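Local atomic coordinates of StAR-related lipid transfer protein 13 (PDB entry 2PSO), a protein that acts as a GTPase-activating protein for RhoA and perhaps Cdc42, and carries a START domain, the part described here, which probably binds lipid. Residues D70-K75 with V172-Q177; S88-R93 with A219-S224; V94-H99 with E119-V124. One frame throughout, in Å; residues are numbered along the deposited sequence.

Contact 1 (D70-K75 with V172-Q177)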
loop_
_atom_site.group_PDB
_atom_site.type_symbol
_atom_site.label_atom_id
_atom_site.label_comp_id
_atom_site.label_asym_id
_atom_site.label_seq_id
_atom_site.Cartn_x
_atom_site.Cartn_y
_atom_site.Cartn_z
ATOM N N ASP A 70 15.754 -9.608 -3.999
ATOM C CA ASP A 70 16.044 -9.434 -2.593
ATOM C C ASP A 70 16.666 -10.690 -2.017
ATOM O O ASP A 70 17.608 -10.629 -1.244
ATOM C CB ASP A 70 14.723 -9.149 -1.867
ATOM C CG ASP A 70 14.895 -8.264 -0.647
ATOM O OD1 ASP A 70 15.802 -7.405 -0.647
ATOM O OD2 ASP A 70 14.102 -8.417 0.309
ATOM N N GLY A 71 16.131 -11.831 -2.434
ATOM C CA GLY A 71 16.256 -13.055 -1.671
ATOM C C GLY A 71 14.965 -13.216 -0.888
ATOM O O GLY A 71 14.899 -13.956 0.096
ATOM N N ASN A 72 13.935 -12.493 -1.323
ATOM C CA ASN A 72 12.618 -12.574 -0.714
ATOM C C ASN A 72 11.585 -12.646 -1.834
ATOM O O ASN A 72 11.591 -11.798 -2.731
ATOM C CB ASN A 72 12.374 -11.359 0.185
ATOM C CG ASN A 72 11.213 -11.558 1.163
ATOM O OD1 ASN A 72 10.219 -12.234 0.875
ATOM N ND2 ASN A 72 11.330 -10.940 2.325
ATOM N N PRO A 73 10.712 -13.679 -1.795
ATOM C CA PRO A 73 9.659 -13.910 -2.794
ATOM C C PRO A 73 8.635 -12.770 -2.904
ATOM O O PRO A 73 8.057 -12.570 -3.976
ATOM C CB PRO A 73 8.971 -15.186 -2.292
ATOM C CG PRO A 73 9.327 -15.279 -0.834
ATOM C CD PRO A 73 10.710 -14.725 -0.753
ATOM N N LEU A 74 8.425 -12.028 -1.814
ATOM C CA LEU A 74 7.413 -10.956 -1.793
ATOM C C LEU A 74 7.671 -9.867 -2.813
ATOM O O LEU A 74 8.789 -9.358 -2.935
ATOM C CB LEU A 74 7.272 -10.341 -0.399
ATOM C CG LEU A 74 6.406 -11.167 0.557
ATOM C CD1 LEU A 74 6.688 -10.783 2.003
ATOM C CD2 LEU A 74 4.907 -11.067 0.226
ATOM N N LYS A 75 6.623 -9.527 -3.550
ATOM C CA LYS A 75 6.736 -8.516 -4.584
ATOM C C LYS A 75 6.554 -7.097 -4.042
ATOM O O LYS A 75 5.955 -6.880 -2.980
ATOM C CB LYS A 75 5.747 -8.809 -5.711
ATOM C CG LYS A 75 6.178 -9.962 -6.599
ATOM C CD LYS A 75 5.001 -10.551 -7.377
ATOM C CE LYS A 75 5.313 -11.961 -7.886
ATOM N NZ LYS A 75 4.331 -12.420 -8.908
ATOM N N VAL A 172 4.114 -6.834 8.586
ATOM C CA VAL A 172 5.416 -6.196 8.478
ATOM C C VAL A 172 5.382 -5.313 7.227
ATOM O O VAL A 172 5.576 -5.786 6.097
ATOM C CB VAL A 172 6.578 -7.220 8.379
ATOM C CG1 VAL A 172 7.927 -6.502 8.209
ATOM C CG2 VAL A 172 6.632 -8.131 9.605
ATOM N N VAL A 173 5.082 -4.036 7.431
ATOM C CA VAL A 173 5.162 -3.083 6.361
ATOM C C VAL A 173 6.658 -2.936 6.108
ATOM O O VAL A 173 7.358 -2.318 6.888
ATOM C CB VAL A 173 4.474 -1.747 6.757
ATOM C CG1 VAL A 173 4.798 -0.625 5.771
ATOM C CG2 VAL A 173 2.984 -1.936 6.834
ATOM N N MET A 174 7.151 -3.572 5.044
ATOM C CA MET A 174 8.576 -3.539 4.712
ATOM C C MET A 174 8.850 -2.254 3.955
ATOM O O MET A 174 9.815 -1.531 4.239
ATOM C CB MET A 174 8.963 -4.745 3.856
ATOM C CG MET A 174 8.542 -6.112 4.436
ATOM S SD MET A 174 8.787 -7.548 3.318
ATOM C CE MET A 174 10.380 -7.157 2.588
ATOM N N ASP A 175 7.971 -1.985 2.997
ATOM C CA ASP A 175 7.926 -0.720 2.278
ATOM C C ASP A 175 6.490 -0.250 2.213
ATOM O O ASP A 175 5.565 -1.054 2.039
ATOM C CB ASP A 175 8.421 -0.893 0.851
ATOM C CG ASP A 175 9.887 -0.617 0.708
ATOM O OD1 ASP A 175 10.609 -0.717 1.716
ATOM O OD2 ASP A 175 10.319 -0.296 -0.422
ATOM N N SER A 176 6.303 1.054 2.374
ATOM C CA SER A 176 5.022 1.683 2.102
ATOM C C SER A 176 5.280 3.135 1.895
ATOM O O SER A 176 5.809 3.822 2.796
ATOM C CB SER A 176 4.067 1.542 3.264
ATOM O OG SER A 176 2.796 2.070 2.908
ATOM N N GLN A 177 4.927 3.625 0.719
ATOM C CA GLN A 177 5.094 5.026 0.521
ATOM C C GLN A 177 4.040 5.604 -0.378
ATOM O O GLN A 177 3.816 5.103 -1.478
ATOM C CB GLN A 177 6.526 5.399 0.085
ATOM C CG GLN A 177 7.058 4.692 -1.143
ATOM C CD GLN A 177 8.124 3.628 -0.835
ATOM O OE1 GLN A 177 8.450 3.344 0.326
ATOM N NE2 GLN A 177 8.671 3.040 -1.891
#
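Met174 reaches out of a classic beta bulge to meet Asn72 and Leu74, which lie in an Asx turn between strands 62-66 and 76-83 of the START domain. The two backbones stay well apart, with Leu74 CA 9.9 Å from Met174 CA, and long side chains have to span the gap. One side of the contact is apolar and backed by further protein. Leu74 CD1 lies 4.1 Å from Met174 SD, the two side chains crossing at a slant, and both also rest on Asp197. Methionine suits this place because its chain is long and pliable: it runs straight through chi2 (172°) and then bends at chi3 (41°), carrying the methyl away from the line of the chain. Arg195 of strand 188-196 binds both segments. Its guanidinium donates from NH2 to the Leu74 carbonyl oxygen and forms a salt bridge with Asp70 through NH1, while its backbone faces both Met174 and Asp175 in the bulge.

The other side lies at the margin, nearer to solvent. Here the Met174 methyl meets the Asn72 amide, the side chains arriving from opposite directions, in a van der Waals contact without a hydrogen bond. Gly71, exposed, shapes the turn without touching the strand: it has a positive phi at which a side chain would press against the carbonyl oxygen of Asp70. Asparagine suits the turn for its two-ended amide. Asn72 OD1 accepts from Leu74 N at 3.2 Å in a nearly straight bond (171°), with the donor above the carbonyl plane. This fixes the amide's rotation and leaves the other end, ND2, 3.9 Å from Met174 CE.

Contact 2 (S88-R93 with A219-S224); sequences SVVLNR and ARIRNS
Arg93 reaches from helix 87-96 to Ser224, the residue just beyond helix 209-223, by a folded path. From CB, which points toward the other helix, CG leaves anti to the backbone N (chi1 180°); bends at chi2 and chi3 then curl the chain round, so that CG and CD both pass about 4.0 Å from Ser224 OG. NE turns to its strongest partner, the carboxylate of Glu97, in a salt bridge. CZ lies 3.9 Å from Ser224 O, and NH2 faces two acceptors of the same residue, Ser224 OG at 2.9 Å and Ser224 O at 3.0 Å, both weak, bent hydrogen bonds. Phe225 adds a cation-pi contact to Arg93. Serine fits here because Ser224 OG also donates to Ile221 O at 2.8 Å. A leucine in place of Arg93 would probably leave Glu97 without its charged mate and the end of helix 209-223 without its polar link through Ser224. Deeper in, two branched side chains meet: Val90 CG1 lies 4.4 Å from Ile221 CG2, beside strands 169-182 and 188-196. A C-terminal helix packed against a curved beta sheet is typical of the START helix-grip fold.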
loop_
_atom_site.group_PDB
_atom_site.type_symbol
_atom_site.label_atom_id
_atom_site.label_comp_id
_atom_site.label_asym_id
_atom_site.label_seq_id
_atom_site.Cartn_x
_atom_site.Cartn_y
_atom_site.Cartn_z
ATOM N N SER A 88 -1.976 18.116 -0.726
ATOM C CA SER A 88 -1.994 18.160 0.740
ATOM C C SER A 88 -3.338 17.731 1.355
ATOM O O SER A 88 -3.365 17.152 2.425
ATOM C CB SER A 88 -1.597 19.536 1.250
ATOM O OG SER A 88 -2.702 20.418 1.131
ATOM N N VAL A 89 -4.445 18.023 0.698
ATOM C CA VAL A 89 -5.740 17.448 1.113
ATOM C C VAL A 89 -5.739 15.929 1.069
ATOM O O VAL A 89 -5.911 15.294 2.094
ATOM C CB VAL A 89 -6.907 17.963 0.237
ATOM C CG1 VAL A 89 -8.206 17.292 0.648
ATOM C CG2 VAL A 89 -6.993 19.486 0.339
ATOM N N VAL A 90 -5.502 15.353 -0.106
ATOM C CA VAL A 90 -5.337 13.898 -0.245
ATOM C C VAL A 90 -4.416 13.267 0.804
ATOM O O VAL A 90 -4.652 12.133 1.260
ATOM C CB VAL A 90 -4.756 13.535 -1.623
ATOM C CG1 VAL A 90 -4.816 12.032 -1.840
ATOM C CG2 VAL A 90 -5.519 14.281 -2.723
ATOM N N LEU A 91 -3.366 14.005 1.173
ATOM C CA LEU A 91 -2.427 13.555 2.162
ATOM C C LEU A 91 -3.098 13.468 3.526
ATOM O O LEU A 91 -2.922 12.498 4.250
ATOM C CB LEU A 91 -1.215 14.487 2.168
ATOM C CG LEU A 91 -0.042 14.363 3.168
ATOM C CD1 LEU A 91 -0.502 14.905 4.458
ATOM C CD2 LEU A 91 0.532 12.970 3.353
ATOM N N ASN A 92 -3.892 14.466 3.868
ATOM C CA ASN A 92 -4.561 14.458 5.144
ATOM C C ASN A 92 -5.583 13.334 5.091
ATOM O O ASN A 92 -5.867 12.674 6.106
ATOM C CB ASN A 92 -5.258 15.787 5.411
ATOM C CG ASN A 92 -6.023 15.771 6.727
ATOM O OD1 ASN A 92 -5.409 15.824 7.795
ATOM N ND2 ASN A 92 -7.373 15.641 6.660
ATOM N N ARG A 93 -6.119 13.083 3.906
ATOM C CA ARG A 93 -7.121 12.052 3.803
ATOM C C ARG A 93 -6.491 10.716 4.120
ATOM O O ARG A 93 -7.156 9.862 4.736
ATOM C CB ARG A 93 -7.753 12.009 2.418
ATOM C CG ARG A 93 -8.818 10.932 2.266
ATOM C CD ARG A 93 -9.914 10.984 3.358
ATOM N NE ARG A 93 -10.614 12.256 3.437
ATOM C CZ ARG A 93 -11.415 12.723 2.483
ATOM N NH1 ARG A 93 -12.001 13.893 2.617
ATOM N NH2 ARG A 93 -11.619 12.036 1.376
ATOM N N ALA A 219 -8.406 3.154 -4.763
ATOM C CA ALA A 219 -9.647 3.513 -5.458
ATOM C C ALA A 219 -10.638 4.043 -4.444
ATOM O O ALA A 219 -11.429 4.936 -4.746
ATOM C CB ALA A 219 -10.221 2.319 -6.161
ATOM N N ARG A 220 -10.596 3.475 -3.241
ATOM C CA ARG A 220 -11.451 3.914 -2.171
ATOM C C ARG A 220 -11.052 5.310 -1.727
ATOM O O ARG A 220 -11.915 6.173 -1.505
ATOM C CB ARG A 220 -11.376 2.955 -1.013
ATOM C CG ARG A 220 -12.148 1.724 -1.273
ATOM C CD ARG A 220 -12.252 0.898 -0.044
ATOM N NE ARG A 220 -10.966 0.802 0.621
ATOM C CZ ARG A 220 -10.370 -0.343 0.888
ATOM N NH1 ARG A 220 -10.967 -1.467 0.548
ATOM N NH2 ARG A 220 -9.199 -0.363 1.506
ATOM N N ILE A 221 -9.749 5.558 -1.633
ATOM C CA ILE A 221 -9.309 6.895 -1.293
ATOM C C ILE A 221 -9.878 7.864 -2.300
ATOM O O ILE A 221 -10.382 8.931 -1.927
ATOM C CB ILE A 221 -7.816 7.017 -1.310
ATOM C CG1 ILE A 221 -7.232 6.249 -0.109
ATOM C CG2 ILE A 221 -7.443 8.502 -1.303
ATOM C CD1 ILE A 221 -5.760 6.036 -0.169
ATOM N N ARG A 222 -9.840 7.482 -3.576
ATOM C CA ARG A 222 -10.385 8.339 -4.609
ATOM C C ARG A 222 -11.882 8.546 -4.421
ATOM O O ARG A 222 -12.343 9.693 -4.341
ATOM C CB ARG A 222 -10.104 7.767 -5.980
ATOM C CG ARG A 222 -10.659 8.586 -7.098
ATOM C CD ARG A 222 -10.716 7.730 -8.334
ATOM N NE ARG A 222 -11.526 6.537 -8.104
ATOM C CZ ARG A 222 -11.496 5.460 -8.878
ATOM N NH1 ARG A 222 -10.689 5.415 -9.929
ATOM N NH2 ARG A 222 -12.271 4.424 -8.598
ATOM N N ASN A 223 -12.626 7.447 -4.313
ATOM C CA ASN A 223 -14.066 7.524 -4.116
ATOM C C ASN A 223 -14.484 8.407 -2.951
ATOM O O ASN A 223 -15.518 9.062 -3.000
ATOM C CB ASN A 223 -14.671 6.143 -3.930
ATOM C CG ASN A 223 -14.489 5.258 -5.151
ATOM O OD1 ASN A 223 -14.263 5.739 -6.269
ATOM N ND2 ASN A 223 -14.568 3.949 -4.938
ATOM N N SER A 224 -13.675 8.453 -1.905
ATOM C CA SER A 224 -14.062 9.209 -0.729
ATOM C C SER A 224 -13.985 10.733 -0.941
ATOM O O SER A 224 -14.224 11.507 -0.010
ATOM C CB SER A 224 -13.228 8.786 0.471
ATOM O OG SER A 224 -11.926 9.312 0.340
#

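Contact 3 (V94-H99 with E119-V124); sequences VLRERH and EIYQYV
Arg96 and Glu119 form a two-pronged, end-on salt bridge that joins the C-terminal part of helix 87-96 to strand 118-125 of the curved sheet in this START helix-grip fold. Arg96 NH1 gives Glu119 OE1 a nearly straight bond of 2.8 Å (173°) that stays in the guanidinium plane. Arg96 NH2 reaches the syn lone pair of Glu119 OE2 at 3.0 Å along a more bent path. Because the guanidinium and carboxylate planes are 45° apart, the two groups meet twisted rather than flat. A second arginine, Arg140, also binds OE2, so this buried glutamate has two arginine partners, which would be expected to favour its ionised form.

Around the bridge, Leu95 CD2 sits 3.9 Å above the centre of the Arg96 guanidinium and covers one face with hydrocarbon. Tyr121 CE1 approaches Arg96 NH2 obliquely at 4.0 Å, and the Tyr121 ring has a cation-pi contact with Arg140. In a strand alternate residues face the same way, which brings Glu119, Tyr121 and Tyr123 all toward segment 94-99.

Farther along, Arg98 crosses Tyr123 at about a right angle. Its chain is extended from CG to NE, which gives it the length to reach the ring, while Asp102 holds NH2 in a salt bridge. The flat Tyr123 ring stacks with Phe136 and also has Arg98 NH1 obliquely 3.5 Å from Tyr123 CE1. Guanidinium and ring planes are 59° apart, and Tyr123 OH lies at the guanidinium edge, 3.7 Å from Arg98 NH1.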
loop_
_atom_site.group_PDB
_atom_site.type_symbol
_atom_site.label_atom_id
_atom_site.label_comp_id
_atom_site.label_asym_id
_atom_site.label_seq_id
_atom_site.Cartn_x
_atom_site.Cartn_y
_atom_site.Cartn_z
ATOM N N VAL A 94 -5.218 10.516 3.725
ATOM C CA VAL A 94 -4.594 9.229 4.029
ATOM C C VAL A 94 -4.108 9.244 5.488
ATOM O O VAL A 94 -4.153 8.242 6.199
ATOM C CB VAL A 94 -3.407 8.926 3.120
ATOM C CG1 VAL A 94 -2.746 7.641 3.560
ATOM C CG2 VAL A 94 -3.831 8.835 1.691
ATOM N N LEU A 95 -3.638 10.406 5.924
ATOM C CA LEU A 95 -2.917 10.481 7.158
ATOM C C LEU A 95 -3.846 10.506 8.357
ATOM O O LEU A 95 -3.600 9.772 9.314
ATOM C CB LEU A 95 -2.004 11.699 7.147
ATOM C CG LEU A 95 -0.822 11.776 8.108
ATOM C CD1 LEU A 95 -0.874 13.099 8.820
ATOM C CD2 LEU A 95 -0.867 10.704 9.089
ATOM N N ARG A 96 -4.901 11.333 8.341
ATOM C CA ARG A 96 -5.777 11.419 9.529
ATOM C C ARG A 96 -7.239 11.021 9.312
ATOM O O ARG A 96 -8.054 11.166 10.222
ATOM C CB ARG A 96 -5.745 12.815 10.085
ATOM C CG ARG A 96 -4.353 13.327 10.480
ATOM C CD ARG A 96 -3.842 12.592 11.701
ATOM N NE ARG A 96 -2.455 12.974 11.911
ATOM C CZ ARG A 96 -1.588 12.288 12.649
ATOM N NH1 ARG A 96 -0.345 12.734 12.766
ATOM N NH2 ARG A 96 -1.966 11.164 13.260
ATOM N N GLU A 97 -7.589 10.520 8.128
ATOM C CA GLU A 97 -9.000 10.379 7.790
ATOM C C GLU A 97 -9.362 9.029 7.169
ATOM O O GLU A 97 -10.237 8.946 6.319
ATOM C CB GLU A 97 -9.416 11.492 6.837
ATOM C CG GLU A 97 -9.505 12.839 7.498
ATOM C CD GLU A 97 -10.190 13.873 6.641
ATOM O OE1 GLU A 97 -9.942 13.923 5.411
ATOM O OE2 GLU A 97 -10.996 14.637 7.217
ATOM N N ARG A 98 -8.697 7.972 7.601
ATOM C CA ARG A 98 -8.777 6.711 6.896
ATOM C C ARG A 98 -10.061 5.962 7.305
ATOM O O ARG A 98 -10.480 4.995 6.672
ATOM C CB ARG A 98 -7.498 5.923 7.165
ATOM C CG ARG A 98 -7.521 4.534 6.674
ATOM C CD ARG A 98 -6.237 3.831 6.871
ATOM N NE ARG A 98 -6.270 2.596 6.098
ATOM C CZ ARG A 98 -5.279 1.715 6.050
ATOM N NH1 ARG A 98 -4.161 1.921 6.745
ATOM N NH2 ARG A 98 -5.415 0.628 5.307
ATOM N N HIS A 99 -10.715 6.449 8.352
ATOM C CA HIS A 99 -11.995 5.898 8.754
ATOM C C HIS A 99 -13.004 6.279 7.688
ATOM O O HIS A 99 -14.015 5.596 7.516
ATOM C CB HIS A 99 -12.407 6.409 10.127
ATOM C CG HIS A 99 -12.132 7.866 10.333
ATOM N ND1 HIS A 99 -13.087 8.842 10.120
ATOM C CD2 HIS A 99 -11.005 8.518 10.715
ATOM C CE1 HIS A 99 -12.560 10.031 10.369
ATOM N NE2 HIS A 99 -11.297 9.862 10.724
ATOM N N GLU A 119 6.020 10.029 13.484
ATOM C CA GLU A 119 5.303 9.440 14.599
ATOM C C GLU A 119 5.255 7.907 14.551
ATOM O O GLU A 119 5.562 7.276 13.527
ATOM C CB GLU A 119 3.885 10.006 14.654
ATOM C CG GLU A 119 2.805 9.193 13.988
ATOM C CD GLU A 119 1.509 9.986 13.827
ATOM O OE1 GLU A 119 1.516 11.208 14.125
ATOM O OE2 GLU A 119 0.476 9.408 13.394
ATOM N N ILE A 120 4.876 7.313 15.676
ATOM C CA ILE A 120 4.594 5.902 15.713
ATOM C C ILE A 120 3.083 5.645 15.793
ATOM O O ILE A 120 2.389 6.012 16.753
ATOM C CB ILE A 120 5.319 5.253 16.868
ATOM C CG1 ILE A 120 6.805 5.380 16.634
ATOM C CG2 ILE A 120 4.954 3.797 16.970
ATOM C CD1 ILE A 120 7.552 4.555 17.559
ATOM N N TYR A 121 2.560 5.018 14.767
ATOM C CA TYR A 121 1.124 4.936 14.643
ATOM C C TYR A 121 0.756 3.484 14.742
ATOM O O TYR A 121 1.501 2.626 14.297
ATOM C CB TYR A 121 0.713 5.504 13.285
ATOM C CG TYR A 121 -0.724 5.877 13.176
ATOM C CD1 TYR A 121 -1.259 6.871 13.977
ATOM C CD2 TYR A 121 -1.556 5.250 12.263
ATOM C CE1 TYR A 121 -2.574 7.228 13.877
ATOM C CE2 TYR A 121 -2.890 5.613 12.141
ATOM C CZ TYR A 121 -3.390 6.599 12.954
ATOM O OH TYR A 121 -4.715 6.954 12.873
ATOM N N GLN A 122 -0.390 3.188 15.321
ATOM C CA GLN A 122 -0.782 1.792 15.456
ATOM C C GLN A 122 -2.230 1.614 15.102
ATOM O O GLN A 122 -3.076 2.273 15.670
ATOM C CB GLN A 122 -0.527 1.321 16.888
ATOM C CG GLN A 122 -1.366 0.166 17.348
ATOM C CD GLN A 122 -1.802 0.341 18.788
ATOM O OE1 GLN A 122 -2.933 0.734 19.058
ATOM N NE2 GLN A 122 -0.908 0.074 19.716
ATOM N N TYR A 123 -2.511 0.738 14.149
ATOM C CA TYR A 123 -3.887 0.438 13.792
ATOM C C TYR A 123 -4.132 -1.041 13.625
ATOM O O TYR A 123 -3.197 -1.823 13.565
ATOM C CB TYR A 123 -4.292 1.144 12.507
ATOM C CG TYR A 123 -3.403 0.896 11.284
ATOM C CD1 TYR A 123 -3.738 -0.065 10.320
ATOM C CD2 TYR A 123 -2.253 1.656 11.072
ATOM C CE1 TYR A 123 -2.945 -0.268 9.191
ATOM C CE2 TYR A 123 -1.454 1.451 9.961
ATOM C CZ TYR A 123 -1.802 0.494 9.022
ATOM O OH TYR A 123 -0.990 0.335 7.911
ATOM N N VAL A 124 -5.408 -1.411 13.527
ATOM C CA VAL A 124 -5.834 -2.787 13.247
ATOM C C VAL A 124 -6.695 -2.768 12.007
ATOM O O VAL A 124 -7.492 -1.860 11.856
ATOM C CB VAL A 124 -6.712 -3.322 14.362
ATOM C CG1 VAL A 124 -7.296 -4.646 13.965
ATOM C CG2 VAL A 124 -5.913 -3.473 15.634
#

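From the N terminus, the chain first opens contact 1 at 70-75, before strand 76-83, then contact 2 at 88-93 and contact 3 at 94-99, both on or just after helix 87-96. Contact 3 closes first, at 119-124, a short loop lying wholly within the other two. Contact 1 closes next, at 172-177, and contact 2 last, at 219-224, so those two cross. Contacts 2 and 3 touch, Ile221 CD1 lying 3.9 Å from Val94 CG2, and together they tie helix 87-96 to the C-terminal helix and to strand 118-125. Contact 1, its centre about 24 Å from that of contact 2, joins a surface loop to strand 169-182.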